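Local coordinates for protein 3'3'-cGAMP-specific phosphodiesterase 3 (Vibrio cholerae O1 biovar El Tor str. N16961, PDB 5Z7C) that belongs to the HD-domain family of phosphodiesterases and carries two HD-domain regions in a single, mainly helical chain, at residues Arg46-Gly51 and Asp67-Leu72; His172-His177 and Arg197-Ala202. The protein carries 2 engineered substitutions. All blocks are in the same frame, centred on the assembly; numbering follows the deposited sequence.

Interaction 1 (Arg46-Gly51 and Asp67-Leu72); sequences RCCWIG and DLFFTL
Leu72 reaches across to the helix of Cys47, Cys48 and Gly51 and sets its two methyl groups on that helix's backbone. Its CB points toward the other helix, and CG lies anti to the carbonyl carbon. CD1 then rests 3.7 Å from Gly51 CA, close to Cys48 O, while CD2 lies 3.7 Å from Cys47 O. Because Gly51 carries no side chain, the isopropyl group packs against its main chain, and Cys48 and Leu72 are the closest backbone positions, with CA atoms 5.3 Å apart.

Beside this leucine, the thiol of Cys48 turns to the Phe69 ring. SG, roughly anti to the backbone N (chi1 -151°), meets CD1 and CE1 of Phe69 obliquely, 3.6 Å from CD1. It lies 4.2 Å from the ring centroid and 38° off the ring normal, a Cys sulfur-aromatic contact. The same sulfur also approaches Leu72 CB. One turn back from Leu72, the CD2 methyl of Leu68 comes within 3.5 Å of Gly51 O.

Helices 43-56 and 62-73 thus form a helical hairpin, their local axes 9.0 Å apart at 148°. Val259 of helix 255-260 touches both Cys48 and Phe69, extending the apolar packing, and Phe195 of helix 194-211 touches Leu68. Across the pair the chemistry is that of leucine methyls on backbone and a thiol against an aromatic ring, without polar bonding; Cys47 O, though near a leucine methyl, accepts its helical bond from Gly51 N. Cohesion here therefore comes from shape and dispersion.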
ATOM      1  N   ARG A  46     -10.838   2.838   8.814  1.00 62.68           N
ATOM      2  CA  ARG A  46     -12.075   3.483   9.200  1.00 61.02           C
ATOM      3  C   ARG A  46     -13.215   3.238   8.249  1.00 59.31           C
ATOM      4  O   ARG A  46     -14.334   3.124   8.672  1.00 54.91           O
ATOM      5  CB  ARG A  46     -11.852   4.954   9.425  1.00 56.66           C
ATOM      6  CG  ARG A  46     -11.089   5.224  10.684  1.00 67.25           C
ATOM      7  CD  ARG A  46     -10.963   6.690  10.991  1.00 73.56           C
ATOM      8  NE  ARG A  46     -10.467   7.426   9.852  1.00 73.56           N
ATOM      9  CZ  ARG A  46      -9.199   7.744   9.670  1.00 78.06           C
ATOM     10  NH1 ARG A  46      -8.292   7.400  10.553  1.00 84.23           N
ATOM     11  NH2 ARG A  46      -8.846   8.406   8.599  1.00 76.81           N
ATOM     12  N   CYS A  47     -12.945   3.181   6.964  1.00 57.01           N
ATOM     13  CA  CYS A  47     -13.991   2.889   6.021  1.00 55.98           C
ATOM     14  C   CYS A  47     -14.502   1.525   6.263  1.00 54.87           C
ATOM     15  O   CYS A  47     -15.668   1.271   6.131  1.00 59.02           O
ATOM     16  CB  CYS A  47     -13.481   2.933   4.607  1.00 50.64           C
ATOM     17  SG  CYS A  47     -12.897   4.580   4.097  1.00 71.30           S
ATOM     18  N   CYS A  48     -13.603   0.624   6.569  1.00 51.97           N
ATOM     19  CA  CYS A  48     -13.995  -0.744   6.755  1.00 52.95           C
ATOM     20  C   CYS A  48     -14.947  -0.806   7.883  1.00 49.30           C
ATOM     21  O   CYS A  48     -15.946  -1.471   7.829  1.00 50.79           O
ATOM     22  CB  CYS A  48     -12.792  -1.562   7.145  1.00 48.91           C
ATOM     23  SG  CYS A  48     -12.973  -3.288   6.589  1.00 50.37           S
ATOM     24  N   TRP A  49     -14.602  -0.116   8.927  1.00 45.09           N
ATOM     25  CA  TRP A  49     -15.426  -0.114  10.062  1.00 47.69           C
ATOM     26  C   TRP A  49     -16.769   0.492   9.760  1.00 55.63           C
ATOM     27  O   TRP A  49     -17.769  -0.046  10.153  1.00 58.98           O
ATOM     28  CB  TRP A  49     -14.711   0.655  11.142  1.00 50.64           C
ATOM     29  CG  TRP A  49     -15.518   0.903  12.291  1.00 52.69           C
ATOM     30  CD1 TRP A  49     -16.301   1.951  12.483  1.00 58.34           C
ATOM     31  CD2 TRP A  49     -15.653   0.079  13.429  1.00 53.67           C
ATOM     32  NE1 TRP A  49     -16.923   1.863  13.673  1.00 61.64           N
ATOM     33  CE2 TRP A  49     -16.540   0.707  14.278  1.00 59.23           C
ATOM     34  CE3 TRP A  49     -15.105  -1.131  13.816  1.00 57.59           C
ATOM     35  CZ2 TRP A  49     -16.899   0.177  15.486  1.00 58.47           C
ATOM     36  CZ3 TRP A  49     -15.463  -1.650  15.003  1.00 54.52           C
ATOM     37  CH2 TRP A  49     -16.349  -1.006  15.828  1.00 52.99           C
ATOM     38  N   ILE A  50     -16.802   1.627   9.084  1.00 54.01           N
ATOM     39  CA  ILE A  50     -18.061   2.212   8.702  1.00 54.96           C
ATOM     40  C   ILE A  50     -18.811   1.341   7.737  1.00 51.29           C
ATOM     41  O   ILE A  50     -19.967   1.094   7.908  1.00 47.45           O
ATOM     42  CB  ILE A  50     -17.826   3.559   8.037  1.00 56.86           C
ATOM     43  CG1 ILE A  50     -17.180   4.515   9.014  1.00 58.25           C
ATOM     44  CG2 ILE A  50     -19.106   4.172   7.554  1.00 48.07           C
ATOM     45  CD1 ILE A  50     -16.631   5.702   8.369  1.00 51.90           C
ATOM     46  N   GLY A  51     -18.148   0.877   6.708  1.00 50.02           N
ATOM     47  CA  GLY A  51     -18.799   0.072   5.709  1.00 48.10           C
ATOM     48  C   GLY A  51     -19.339  -1.240   6.179  1.00 48.40           C
ATOM     49  O   GLY A  51     -20.347  -1.681   5.715  1.00 47.02           O
ATOM     50  N   ASP A  67     -17.070 -10.418   1.327  1.00 51.34           N
ATOM     51  CA  ASP A  67     -16.691  -9.730   0.125  1.00 50.06           C
ATOM     52  C   ASP A  67     -16.691  -8.249   0.323  1.00 47.83           C
ATOM     53  O   ASP A  67     -15.936  -7.551  -0.276  1.00 51.47           O
ATOM     54  CB  ASP A  67     -17.606 -10.114  -1.010  1.00 53.81           C
ATOM     55  CG  ASP A  67     -17.236 -11.399  -1.608  1.00 57.66           C
ATOM     56  OD1 ASP A  67     -16.707 -12.231  -0.900  1.00 56.79           O
ATOM     57  OD2 ASP A  67     -17.450 -11.600  -2.791  1.00 61.80           O
ATOM     58  N   LEU A  68     -17.600  -7.766   1.125  1.00 46.23           N
ATOM     59  CA  LEU A  68     -17.639  -6.375   1.465  1.00 48.00           C
ATOM     60  C   LEU A  68     -16.437  -5.944   2.242  1.00 44.81           C
ATOM     61  O   LEU A  68     -15.950  -4.866   2.081  1.00 45.53           O
ATOM     62  CB  LEU A  68     -18.900  -6.071   2.233  1.00 43.16           C
ATOM     63  CG  LEU A  68     -19.037  -4.631   2.665  1.00 49.06           C
ATOM     64  CD1 LEU A  68     -19.238  -3.789   1.470  1.00 47.51           C
ATOM     65  CD2 LEU A  68     -20.160  -4.491   3.577  1.00 45.69           C
ATOM     66  N   PHE A  69     -15.963  -6.799   3.113  1.00 42.27           N
ATOM     67  CA  PHE A  69     -14.880  -6.454   3.994  1.00 42.90           C
ATOM     68  C   PHE A  69     -13.663  -6.139   3.197  1.00 41.90           C
ATOM     69  O   PHE A  69     -12.955  -5.214   3.464  1.00 44.45           O
ATOM     70  CB  PHE A  69     -14.613  -7.675   4.848  1.00 44.90           C
ATOM     71  CG  PHE A  69     -13.504  -7.526   5.813  1.00 42.46           C
ATOM     72  CD1 PHE A  69     -13.667  -6.827   6.937  1.00 44.11           C
ATOM     73  CD2 PHE A  69     -12.324  -8.136   5.600  1.00 42.64           C
ATOM     74  CE1 PHE A  69     -12.673  -6.705   7.797  1.00 40.65           C
ATOM     75  CE2 PHE A  69     -11.342  -8.007   6.458  1.00 43.86           C
ATOM     76  CZ  PHE A  69     -11.515  -7.289   7.566  1.00 41.22           C
ATOM     77  N   PHE A  70     -13.383  -6.990   2.249  1.00 44.75           N
ATOM     78  CA  PHE A  70     -12.295  -6.792   1.346  1.00 49.14           C
ATOM     79  C   PHE A  70     -12.458  -5.659   0.354  1.00 48.65           C
ATOM     80  O   PHE A  70     -11.523  -4.955   0.082  1.00 49.34           O
ATOM     81  CB  PHE A  70     -11.839  -8.117   0.776  1.00 39.51           C
ATOM     82  CG  PHE A  70     -11.239  -9.004   1.813  1.00 43.09           C
ATOM     83  CD1 PHE A  70     -10.079  -8.671   2.419  1.00 40.17           C
ATOM     84  CD2 PHE A  70     -11.862 -10.137   2.216  1.00 44.27           C
ATOM     85  CE1 PHE A  70      -9.556  -9.452   3.367  1.00 43.41           C
ATOM     86  CE2 PHE A  70     -11.321 -10.911   3.169  1.00 46.23           C
ATOM     87  CZ  PHE A  70     -10.178 -10.565   3.742  1.00 47.68           C
ATOM     88  N   THR A  71     -13.662  -5.447  -0.140  1.00 45.69           N
ATOM     89  CA  THR A  71     -13.879  -4.394  -1.089  1.00 43.49           C
ATOM     90  C   THR A  71     -13.500  -3.130  -0.385  1.00 44.60           C
ATOM     91  O   THR A  71     -12.853  -2.291  -0.949  1.00 42.86           O
ATOM     92  CB  THR A  71     -15.346  -4.332  -1.497  1.00 41.32           C
ATOM     93  OG1 THR A  71     -15.640  -5.416  -2.349  1.00 41.56           O
ATOM     94  CG2 THR A  71     -15.648  -3.122  -2.259  1.00 41.14           C
ATOM     95  N   LEU A  72     -13.905  -2.992   0.856  1.00 47.55           N
ATOM     96  CA  LEU A  72     -13.627  -1.784   1.584  1.00 44.94           C
ATOM     97  C   LEU A  72     -12.166  -1.552   1.787  1.00 48.39           C
ATOM     98  O   LEU A  72     -11.704  -0.455   1.701  1.00 52.25           O
ATOM     99  CB  LEU A  72     -14.290  -1.826   2.940  1.00 45.89           C
ATOM    100  CG  LEU A  72     -15.798  -1.723   2.955  1.00 48.16           C
ATOM    101  CD1 LEU A  72     -16.313  -2.240   4.226  1.00 49.71           C
ATOM    102  CD2 LEU A  72     -16.219  -0.309   2.789  1.00 48.25           C
TER

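Interaction 2 (His172-His177 and Arg197-Ala202); sequences HSLDEH and RIALLA
This is a buried loop-on-helix packing contact in the HD-domain region, where a type I beta turn, Ser173 to Glu176, meets helix 194-211 through leucine side chains, alanine and loop carbonyls. Loop 172-177 lies just ahead of the probable counterpart of the GYP motif of HD-GYP proteins, and by sequence Leu174-Glu176 probably align with the His-His-Glu preceding that motif. Leu200 carries the contact: its CB points toward the loop and CG lies anti to the backbone N (chi1 177°), which carries the methyl-bearing end in among the loop carbonyls. CB, CG and both methyls lie near Leu174 O, and CD2 also sits 3.4 Å from Glu176 O.

From the loop side, Leu174 answers by laying CD1 against the helix, 3.8 Å from Ala199 CB and close to Leu200 N. Farther along, the His177 side chain crosses that of Leu200 at about a right angle. One face of the imidazole carries Asp175 O, and the ring also stacks with Trp228. Glu176 turns its carboxylate away from the helix, and OE2 accepts a bond from Glu185 N. The imidazole meets Leu200 edge-on, with CD2 near the ring plane and 3.8 Å from His177 ND1.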
ATOM      1  N   HIS A 172     -14.398  -1.681  -8.848  1.00 51.91           N
ATOM      2  CA  HIS A 172     -14.527  -1.105 -10.162  1.00 49.44           C
ATOM      3  C   HIS A 172     -15.539  -0.008 -10.292  1.00 50.87           C
ATOM      4  O   HIS A 172     -15.346   0.921 -11.035  1.00 49.66           O
ATOM      5  CB  HIS A 172     -14.891  -2.189 -11.134  1.00 58.99           C
ATOM      6  CG  HIS A 172     -14.983  -1.722 -12.544  1.00 64.31           C
ATOM      7  ND1 HIS A 172     -14.232  -2.268 -13.556  1.00 64.52           N
ATOM      8  CD2 HIS A 172     -15.738  -0.762 -13.113  1.00 66.25           C
ATOM      9  CE1 HIS A 172     -14.518  -1.663 -14.689  1.00 64.45           C
ATOM     10  NE2 HIS A 172     -15.437  -0.754 -14.450  1.00 66.72           N
ATOM     11  N   SER A 173     -16.622  -0.125  -9.553  1.00 47.24           N
ATOM     12  CA  SER A 173     -17.726   0.797  -9.630  1.00 46.13           C
ATOM     13  C   SER A 173     -17.744   1.710  -8.446  1.00 41.60           C
ATOM     14  O   SER A 173     -18.742   2.280  -8.134  1.00 42.56           O
ATOM     15  CB  SER A 173     -19.023   0.051  -9.721  1.00 43.03           C
ATOM     16  OG  SER A 173     -19.135  -0.595 -10.960  1.00 51.67           O
ATOM     17  N   LEU A 174     -16.615   1.886  -7.818  1.00 46.95           N
ATOM     18  CA  LEU A 174     -16.570   2.641  -6.610  1.00 46.93           C
ATOM     19  C   LEU A 174     -17.057   4.020  -6.893  1.00 47.32           C
ATOM     20  O   LEU A 174     -17.730   4.613  -6.103  1.00 46.86           O
ATOM     21  CB  LEU A 174     -15.136   2.712  -6.146  1.00 45.41           C
ATOM     22  CG  LEU A 174     -14.765   3.508  -4.920  1.00 47.40           C
ATOM     23  CD1 LEU A 174     -15.425   2.927  -3.751  1.00 48.75           C
ATOM     24  CD2 LEU A 174     -13.331   3.534  -4.704  1.00 44.57           C
ATOM     25  N   ASP A 175     -16.709   4.536  -8.048  1.00 56.79           N
ATOM     26  CA  ASP A 175     -16.893   5.934  -8.338  1.00 53.51           C
ATOM     27  C   ASP A 175     -18.139   6.236  -9.131  1.00 57.03           C
ATOM     28  O   ASP A 175     -18.324   7.322  -9.614  1.00 60.72           O
ATOM     29  CB  ASP A 175     -15.663   6.482  -9.008  1.00 49.16           C
ATOM     30  CG  ASP A 175     -14.555   6.721  -8.042  1.00 63.20           C
ATOM     31  OD1 ASP A 175     -14.761   7.466  -7.091  1.00 62.48           O
ATOM     32  OD2 ASP A 175     -13.471   6.166  -8.213  1.00 58.46           O
ATOM     33  N   GLU A 176     -18.999   5.256  -9.251  1.00 55.05           N
ATOM     34  CA  GLU A 176     -20.305   5.488  -9.753  1.00 55.29           C
ATOM     35  C   GLU A 176     -21.111   6.213  -8.717  1.00 56.16           C
ATOM     36  O   GLU A 176     -20.817   6.183  -7.550  1.00 53.18           O
ATOM     37  CB  GLU A 176     -20.955   4.192 -10.137  1.00 59.04           C
ATOM     38  CG  GLU A 176     -20.066   3.304 -10.941  1.00 63.55           C
ATOM     39  CD  GLU A 176     -20.009   3.657 -12.400  1.00 69.27           C
ATOM     40  OE1 GLU A 176     -20.266   4.803 -12.741  1.00 65.12           O
ATOM     41  OE2 GLU A 176     -19.691   2.790 -13.208  1.00 68.46           O
ATOM     42  N   HIS A 177     -22.146   6.887  -9.182  1.00 67.23           N
ATOM     43  CA  HIS A 177     -22.951   7.757  -8.371  1.00 65.68           C
ATOM     44  C   HIS A 177     -24.364   7.328  -8.575  1.00 67.00           C
ATOM     45  O   HIS A 177     -24.708   6.796  -9.601  1.00 70.11           O
ATOM     46  CB  HIS A 177     -22.810   9.176  -8.852  1.00 70.73           C
ATOM     47  CG  HIS A 177     -21.546   9.836  -8.429  1.00 70.93           C
ATOM     48  ND1 HIS A 177     -20.696   9.282  -7.511  1.00 69.95           N
ATOM     49  CD2 HIS A 177     -20.997  11.013  -8.783  1.00 71.79           C
ATOM     50  CE1 HIS A 177     -19.669  10.084  -7.324  1.00 65.59           C
ATOM     51  NE2 HIS A 177     -19.827  11.141  -8.088  1.00 65.72           N
ATOM     52  N   ARG A 197     -21.531   1.203  -3.412  1.00 48.78           N
ATOM     53  CA  ARG A 197     -22.369   2.182  -2.799  1.00 51.14           C
ATOM     54  C   ARG A 197     -22.023   2.347  -1.353  1.00 47.84           C
ATOM     55  O   ARG A 197     -21.967   3.434  -0.849  1.00 45.56           O
ATOM     56  CB  ARG A 197     -23.816   1.767  -2.945  1.00 56.47           C
ATOM     57  CG  ARG A 197     -24.553   2.473  -4.044  1.00 52.09           C
ATOM     58  CD  ARG A 197     -25.162   1.506  -4.974  1.00 51.23           C
ATOM     59  NE  ARG A 197     -26.289   0.865  -4.352  1.00 60.43           N
ATOM     60  CZ  ARG A 197     -26.827  -0.262  -4.763  1.00 59.91           C
ATOM     61  NH1 ARG A 197     -26.335  -0.881  -5.806  1.00 56.54           N
ATOM     62  NH2 ARG A 197     -27.861  -0.754  -4.133  1.00 58.40           N
ATOM     63  N   ILE A 198     -21.845   1.243  -0.664  1.00 49.95           N
ATOM     64  CA  ILE A 198     -21.442   1.291   0.716  1.00 51.35           C
ATOM     65  C   ILE A 198     -20.076   1.873   0.852  1.00 49.73           C
ATOM     66  O   ILE A 198     -19.818   2.659   1.728  1.00 50.81           O
ATOM     67  CB  ILE A 198     -21.423  -0.104   1.305  1.00 52.90           C
ATOM     68  CG1 ILE A 198     -22.809  -0.704   1.250  1.00 53.15           C
ATOM     69  CG2 ILE A 198     -20.985  -0.084   2.720  1.00 48.28           C
ATOM     70  CD1 ILE A 198     -22.823  -2.125   1.542  1.00 52.17           C
ATOM     71  N   ALA A 199     -19.181   1.428  -0.002  1.00 44.51           N
ATOM     72  CA  ALA A 199     -17.819   1.866   0.092  1.00 44.24           C
ATOM     73  C   ALA A 199     -17.637   3.323  -0.166  1.00 45.28           C
ATOM     74  O   ALA A 199     -16.933   3.981   0.560  1.00 45.56           O
ATOM     75  CB  ALA A 199     -16.979   1.086  -0.824  1.00 42.12           C
ATOM     76  N   LEU A 200     -18.245   3.829  -1.219  1.00 50.88           N
ATOM     77  CA  LEU A 200     -18.092   5.226  -1.535  1.00 47.99           C
ATOM     78  C   LEU A 200     -18.649   6.080  -0.452  1.00 51.57           C
ATOM     79  O   LEU A 200     -18.072   7.062  -0.060  1.00 47.54           O
ATOM     80  CB  LEU A 200     -18.810   5.541  -2.827  1.00 49.22           C
ATOM     81  CG  LEU A 200     -18.840   6.980  -3.320  1.00 55.83           C
ATOM     82  CD1 LEU A 200     -17.464   7.370  -3.587  1.00 54.74           C
ATOM     83  CD2 LEU A 200     -19.636   7.150  -4.552  1.00 47.98           C
ATOM     84  N   LEU A 201     -19.805   5.698   0.020  1.00 51.20           N
ATOM     85  CA  LEU A 201     -20.436   6.421   1.071  1.00 50.32           C
ATOM     86  C   LEU A 201     -19.600   6.369   2.303  1.00 58.32           C
ATOM     87  O   LEU A 201     -19.409   7.356   2.972  1.00 59.19           O
ATOM     88  CB  LEU A 201     -21.774   5.802   1.352  1.00 51.45           C
ATOM     89  CG  LEU A 201     -22.434   6.242   2.634  1.00 53.93           C
ATOM     90  CD1 LEU A 201     -22.370   7.696   2.782  1.00 51.25           C
ATOM     91  CD2 LEU A 201     -23.814   5.795   2.594  1.00 56.03           C
ATOM     92  N   ALA A 202     -19.087   5.198   2.601  1.00 55.67           N
ATOM     93  CA  ALA A 202     -18.306   5.035   3.791  1.00 54.69           C
ATOM     94  C   ALA A 202     -17.121   5.911   3.694  1.00 55.35           C
ATOM     95  O   ALA A 202     -16.729   6.527   4.648  1.00 60.31           O
ATOM     96  CB  ALA A 202     -17.861   3.660   3.886  1.00 56.40           C
TER

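From the N terminus, interaction 1 comes first: helix 43-56 runs out, the chain turns, and helix 62-73 returns alongside, closing a short excursion of 15 residues. Only after this hairpin is complete does interaction 2 open, folding loop 172-177 against helix 194-211 and closing a 19-residue span. The two are in series, neither nested nor crossed, yet their centres lie about 11 Å apart and they touch. Helix 194-211 lies between the hairpin and loop 172-177, bearing the loop and also packing on the hairpin: Leu72 CD2 is 3.8 Å from Ala199 CA, and Gly51 O meets Ile198 CG2. That helix therefore ties the early hairpin to the later loop.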